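Local atomic coordinates of uroporphyrin-III C-methyltransferase (Thermus thermophilus, PDB entry 1VE2), a protein that probably transfers methyl groups from S-adenosyl-L-methionine to carbon atoms of uroporphyrinogen III, an early step toward sirohaem and cobalamin-type tetrapyrroles. Residues T68-L71 with I72-R76; L129-R132 with G133-R136; L185-V188 with G189-G192. All coordinates share one frame; numbering follows the deposited sequence.

Interaction 1 (T68-L71 with I72-R76)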
# COMPACT_ATOMS: atom_id res chain seq x y z
N THR A 68 -17.24 -2.75 16.80
CA THR A 68 -16.21 -2.86 17.82
C THR A 68 -16.67 -3.63 19.06
O THR A 68 -15.96 -4.51 19.55
CB THR A 68 -15.72 -1.46 18.24
OG1 THR A 68 -15.06 -0.86 17.11
CG2 THR A 68 -14.74 -1.55 19.41
N ALA A 69 -17.86 -3.32 19.57
CA ALA A 69 -18.35 -4.01 20.75
C ALA A 69 -18.48 -5.51 20.49
O ALA A 69 -18.15 -6.33 21.35
CB ALA A 69 -19.70 -3.43 21.18
N ARG A 70 -18.95 -5.86 19.30
CA ARG A 70 -19.14 -7.27 18.97
C ARG A 70 -17.80 -8.01 18.91
O ARG A 70 -17.70 -9.15 19.38
CB ARG A 70 -19.90 -7.41 17.66
CG ARG A 70 -20.28 -8.85 17.31
CD ARG A 70 -20.91 -9.58 18.49
NE ARG A 70 -21.41 -10.90 18.11
CZ ARG A 70 -21.75 -11.85 18.98
NH1 ARG A 70 -21.63 -11.64 20.29
NH2 ARG A 70 -22.20 -13.02 18.55
N LEU A 71 -16.78 -7.38 18.33
CA LEU A 71 -15.46 -8.01 18.24
C LEU A 71 -14.96 -8.31 19.66
O LEU A 71 -14.48 -9.41 19.95
CB LEU A 71 -14.47 -7.07 17.52
CG LEU A 71 -14.74 -6.80 16.03
CD1 LEU A 71 -13.79 -5.73 15.51
CD2 LEU A 71 -14.59 -8.09 15.24
N ILE A 72 -15.08 -7.32 20.54
CA ILE A 72 -14.66 -7.46 21.92
C ILE A 72 -15.50 -8.54 22.61
O ILE A 72 -14.95 -9.41 23.27
CB ILE A 72 -14.79 -6.12 22.68
CG1 ILE A 72 -13.77 -5.12 22.11
CG2 ILE A 72 -14.56 -6.32 24.18
CD1 ILE A 72 -13.93 -3.69 22.61
N ALA A 73 -16.82 -8.49 22.45
CA ALA A 73 -17.69 -9.48 23.07
C ALA A 73 -17.28 -10.90 22.65
O ALA A 73 -17.11 -11.78 23.50
CB ALA A 73 -19.15 -9.22 22.69
N LEU A 74 -17.10 -11.10 21.35
CA LEU A 74 -16.72 -12.41 20.83
C LEU A 74 -15.41 -12.94 21.40
O LEU A 74 -15.31 -14.12 21.75
CB LEU A 74 -16.63 -12.36 19.30
CG LEU A 74 -17.99 -12.32 18.60
CD1 LEU A 74 -17.82 -11.92 17.14
CD2 LEU A 74 -18.65 -13.69 18.73
N ALA A 75 -14.41 -12.07 21.50
CA ALA A 75 -13.11 -12.46 22.03
C ALA A 75 -13.20 -12.84 23.51
O ALA A 75 -12.53 -13.76 23.98
CB ALA A 75 -12.10 -11.33 21.84
N ARG A 76 -14.04 -12.12 24.25
CA ARG A 76 -14.20 -12.41 25.67
C ARG A 76 -14.93 -13.73 25.88
O ARG A 76 -14.82 -14.35 26.94
CB ARG A 76 -14.91 -11.24 26.36
CG ARG A 76 -13.98 -10.04 26.56
CD ARG A 76 -14.68 -8.82 27.13
NE ARG A 76 -13.71 -7.81 27.54
CZ ARG A 76 -14.01 -6.53 27.76
NH1 ARG A 76 -15.26 -6.10 27.61
NH2 ARG A 76 -13.06 -5.69 28.14
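Arg70 and Leu74, one helical turn apart in helix 64-76, make the fullest side-chain contact here: the Leu74 methyl CD2 sits over the centre of one face of the Arg70 guanidinium, 3.6 Å from CZ. Two torsions bring the charged group there. CG of Arg70 stands opposite the backbone N (chi1 -174°), and a bend at chi2 (48°) turns the rest of the chain toward the C-terminal end of the helix, where NE passes 3.7 Å from Leu74 CG. Ala73 CB lies near the guanidinium plane, at its edge. A second i, i+4 pair is Thr68 with Ile72, whose side chains run alongside each other, CG2 of Thr68 meeting CD1 of Ile72 at 3.9 Å. Thr68 OG1 bonds instead to Gln64. Beneath these pairs the backbone keeps alpha-helical i to i+4 bonding, as in Leu74 N to Arg70 O at 2.8 Å and a nearly straight 170°. Leu71 and Leu74 turn to strands 31-34 and 80-85, while Thr68 and Ile72 meet helix 95-105. The Arg70-Leu74 contact is therefore apolar in character: the methyl covers the flat face of the guanidinium, while NH1 makes a long, weak ion pair with Glu77.

Interaction 2 (L129-R132 with G133-R136)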
# COMPACT_ATOMS: atom_id res chain seq x y z
N LEU A 129 2.90 5.70 -9.57
CA LEU A 129 2.47 6.92 -8.90
C LEU A 129 3.61 7.93 -8.92
O LEU A 129 3.42 9.10 -8.65
CB LEU A 129 2.05 6.64 -7.45
CG LEU A 129 0.74 5.87 -7.32
CD1 LEU A 129 0.46 5.54 -5.86
CD2 LEU A 129 -0.39 6.70 -7.92
N THR A 130 4.81 7.43 -9.21
CA THR A 130 5.99 8.28 -9.30
C THR A 130 6.77 7.84 -10.52
O THR A 130 6.68 6.69 -10.94
CB THR A 130 6.88 8.14 -8.05
OG1 THR A 130 7.22 6.77 -7.86
CG2 THR A 130 6.14 8.66 -6.81
N HIS A 131 7.55 8.76 -11.09
CA HIS A 131 8.35 8.46 -12.27
C HIS A 131 9.34 9.59 -12.50
O HIS A 131 9.01 10.76 -12.33
CB HIS A 131 7.44 8.30 -13.49
CG HIS A 131 8.13 7.73 -14.70
ND1 HIS A 131 8.52 8.51 -15.76
CD2 HIS A 131 8.52 6.47 -14.99
CE1 HIS A 131 9.13 7.76 -16.66
NE2 HIS A 131 9.15 6.51 -16.21
N ARG A 132 10.57 9.25 -12.86
CA ARG A 132 11.60 10.26 -13.08
C ARG A 132 11.11 11.42 -13.93
O ARG A 132 10.57 11.22 -15.02
CB ARG A 132 12.83 9.62 -13.74
CG ARG A 132 12.52 8.86 -15.01
CD ARG A 132 13.70 8.01 -15.45
NE ARG A 132 14.88 8.81 -15.74
CZ ARG A 132 16.04 8.29 -16.15
NH1 ARG A 132 16.16 6.98 -16.31
NH2 ARG A 132 17.07 9.09 -16.40
N GLY A 133 11.26 12.63 -13.42
CA GLY A 133 10.84 13.82 -14.15
C GLY A 133 9.37 14.16 -14.12
O GLY A 133 8.98 15.26 -14.54
N LEU A 134 8.53 13.25 -13.62
CA LEU A 134 7.09 13.50 -13.57
C LEU A 134 6.55 13.63 -12.14
O LEU A 134 5.71 14.49 -11.86
CB LEU A 134 6.34 12.36 -14.28
CG LEU A 134 6.70 12.12 -15.75
CD1 LEU A 134 5.87 10.97 -16.31
CD2 LEU A 134 6.45 13.39 -16.54
N ALA A 135 7.02 12.77 -11.25
CA ALA A 135 6.57 12.79 -9.86
C ALA A 135 7.53 12.03 -8.97
O ALA A 135 8.04 10.98 -9.34
CB ALA A 135 5.17 12.17 -9.77
N ARG A 136 7.77 12.58 -7.78
CA ARG A 136 8.65 11.96 -6.81
C ARG A 136 7.91 11.67 -5.51
O ARG A 136 8.47 11.09 -4.58
CB ARG A 136 9.84 12.87 -6.51
CG ARG A 136 9.44 14.27 -6.08
CD ARG A 136 10.59 14.99 -5.38
NE ARG A 136 11.79 15.08 -6.21
CZ ARG A 136 11.90 15.84 -7.29
NH1 ARG A 136 10.88 16.59 -7.70
NH2 ARG A 136 13.05 15.88 -7.95
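A classic beta bulge in the loop between helix 119-124 and strand 138-142 brings His131 opposite both Leu134 and Ala135. His131 O accepts two backbone N-H groups, from Leu134 N at 2.8 Å and from Ala135 N at 3.0 Å. The second donor lies in the carbonyl plane, with a nearly straight N-H...O angle of 173°; the first is tilted 32° from that plane. The return bond, His131 N to Ala135 O at 2.9 Å, completes an isolated antiparallel hydrogen-bonded pair, a single bridge with Leu134 the extra residue on the side of Ala135. Gly133 makes the reversal with positive phi, where a CB would collide with Arg132 O. The loop lies at the dimer interface: Leu100 of the second subunit packs on His131, and Phe92 of that subunit on Thr130. The side chains of His131 and Leu134 run side by side, pointing the same way, and Leu224 touches both. The imidazole CG is opposite the backbone N (chi1 -169°), which sets ND1 3.7 Å from Leu134 CD1; the methyl approaches the ring obliquely. ND1 is buried without a polar partner in the model, and Arg132 CG lies over one ring face, toward the rim. Nearer the loop's base, Thr130 CB lies 3.3 Å from Ala135 O, and Ala135 CB is 3.7 Å from Leu129 O.

Interaction 3 (L185-V188 with G189-G192)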
# COMPACT_ATOMS: atom_id res chain seq x y z
N LEU A 185 -10.54 5.46 -12.14
CA LEU A 185 -10.54 4.00 -12.19
C LEU A 185 -11.57 3.41 -11.25
O LEU A 185 -11.47 3.54 -10.03
CB LEU A 185 -9.15 3.47 -11.84
CG LEU A 185 -7.97 4.11 -12.58
CD1 LEU A 185 -7.62 5.44 -11.94
CD2 LEU A 185 -6.78 3.17 -12.54
N ALA A 186 -12.58 2.75 -11.83
CA ALA A 186 -13.63 2.15 -11.02
C ALA A 186 -13.61 0.64 -11.08
O ALA A 186 -13.26 0.05 -12.10
CB ALA A 186 -14.98 2.68 -11.47
N ARG A 187 -13.99 0.02 -9.97
CA ARG A 187 -14.06 -1.43 -9.84
C ARG A 187 -12.85 -2.18 -10.38
O ARG A 187 -12.99 -3.20 -11.05
CB ARG A 187 -15.34 -1.93 -10.52
CG ARG A 187 -16.61 -1.26 -10.00
CD ARG A 187 -17.85 -1.72 -10.76
NE ARG A 187 -18.17 -3.12 -10.49
CZ ARG A 187 -18.70 -3.57 -9.36
NH1 ARG A 187 -18.98 -2.73 -8.37
NH2 ARG A 187 -18.94 -4.87 -9.21
N VAL A 188 -11.66 -1.67 -10.09
CA VAL A 188 -10.44 -2.32 -10.56
C VAL A 188 -10.35 -3.71 -9.96
O VAL A 188 -10.52 -3.88 -8.75
CB VAL A 188 -9.18 -1.53 -10.16
CG1 VAL A 188 -7.93 -2.26 -10.66
CG2 VAL A 188 -9.25 -0.12 -10.74
N GLY A 189 -10.09 -4.70 -10.80
CA GLY A 189 -9.97 -6.08 -10.34
C GLY A 189 -11.31 -6.78 -10.20
O GLY A 189 -11.36 -7.97 -9.89
N TRP A 190 -12.40 -6.05 -10.43
CA TRP A 190 -13.75 -6.60 -10.32
C TRP A 190 -14.47 -6.59 -11.67
O TRP A 190 -14.08 -5.87 -12.59
CB TRP A 190 -14.60 -5.75 -9.37
CG TRP A 190 -14.21 -5.78 -7.93
CD1 TRP A 190 -12.99 -5.50 -7.39
CD2 TRP A 190 -15.08 -6.08 -6.83
NE1 TRP A 190 -13.04 -5.60 -6.02
CE2 TRP A 190 -14.31 -5.96 -5.65
CE3 TRP A 190 -16.43 -6.44 -6.72
CZ2 TRP A 190 -14.85 -6.18 -4.38
CZ3 TRP A 190 -16.97 -6.66 -5.46
CH2 TRP A 190 -16.17 -6.53 -4.30
N PRO A 191 -15.54 -7.39 -11.80
CA PRO A 191 -16.27 -7.40 -13.07
C PRO A 191 -16.83 -5.98 -13.21
O PRO A 191 -17.29 -5.40 -12.23
CB PRO A 191 -17.38 -8.42 -12.82
CG PRO A 191 -16.76 -9.37 -11.84
CD PRO A 191 -16.03 -8.45 -10.89
N GLY A 192 -16.79 -5.42 -14.41
CA GLY A 192 -17.31 -4.07 -14.59
C GLY A 192 -16.24 -3.01 -14.38
O GLY A 192 -16.55 -1.82 -14.21
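Arg187 NE donates to Pro191 O at 3.0 Å, with an N-H...O angle of 163° and the acceptor in the guanidinium plane. NH2 adds only a weak bond to the same oxygen at 3.5 Å, while NH1 is held by Ser212 O. A bend at chi3 (69°) curls the chain so that NE faces the Pro191 carbonyl. The backbone makes a type II turn, closed by Trp190 N to Arg187 O at 3.0 Å; this donor sits above the carbonyl plane. Gly189, third in the turn, has positive phi, where a CB would clash with Val188 O. Packing spreads from these bonds: the guanidinium and indole planes stand 71° apart, NH2 lies 3.9 Å from Trp190 CE3, and Trp190 CB is over one guanidinium face. At the indole edge, CD1 lies 3.3 Å from Val188 O, near the ring plane, and NE1 bonds Phe12 O. A leucine in place of Arg187 would probably leave Pro191 O and Ser212 O without these donors and free the loop after strand 181-186 to shift. The cationic side chain thus ties Pro191 O, just past the turn, to Ser212 O, just before strand 214-218, its positive charge met by two backbone carbonyl oxygens.

How the interactions relate
The three contacts are local and follow one another along the chain without touching. Interaction 1 stands apart: its centre lies about 44 Å from that of interaction 2 and about 33 Å from that of interaction 3, on the opposite side of the chain's centre from both. It belongs to the part built on the parallel sheet that includes strands 31-34 and 80-85. Interactions 2 and 3 are attached to the mixed sheet, with nearest atoms about 8 Å apart, and helix 119-124 touches Leu129 of one and Leu185 and Val188 of the other. Of the three, interaction 2 alone meets the second subunit. From this geometry none can be assigned to a catalytic site.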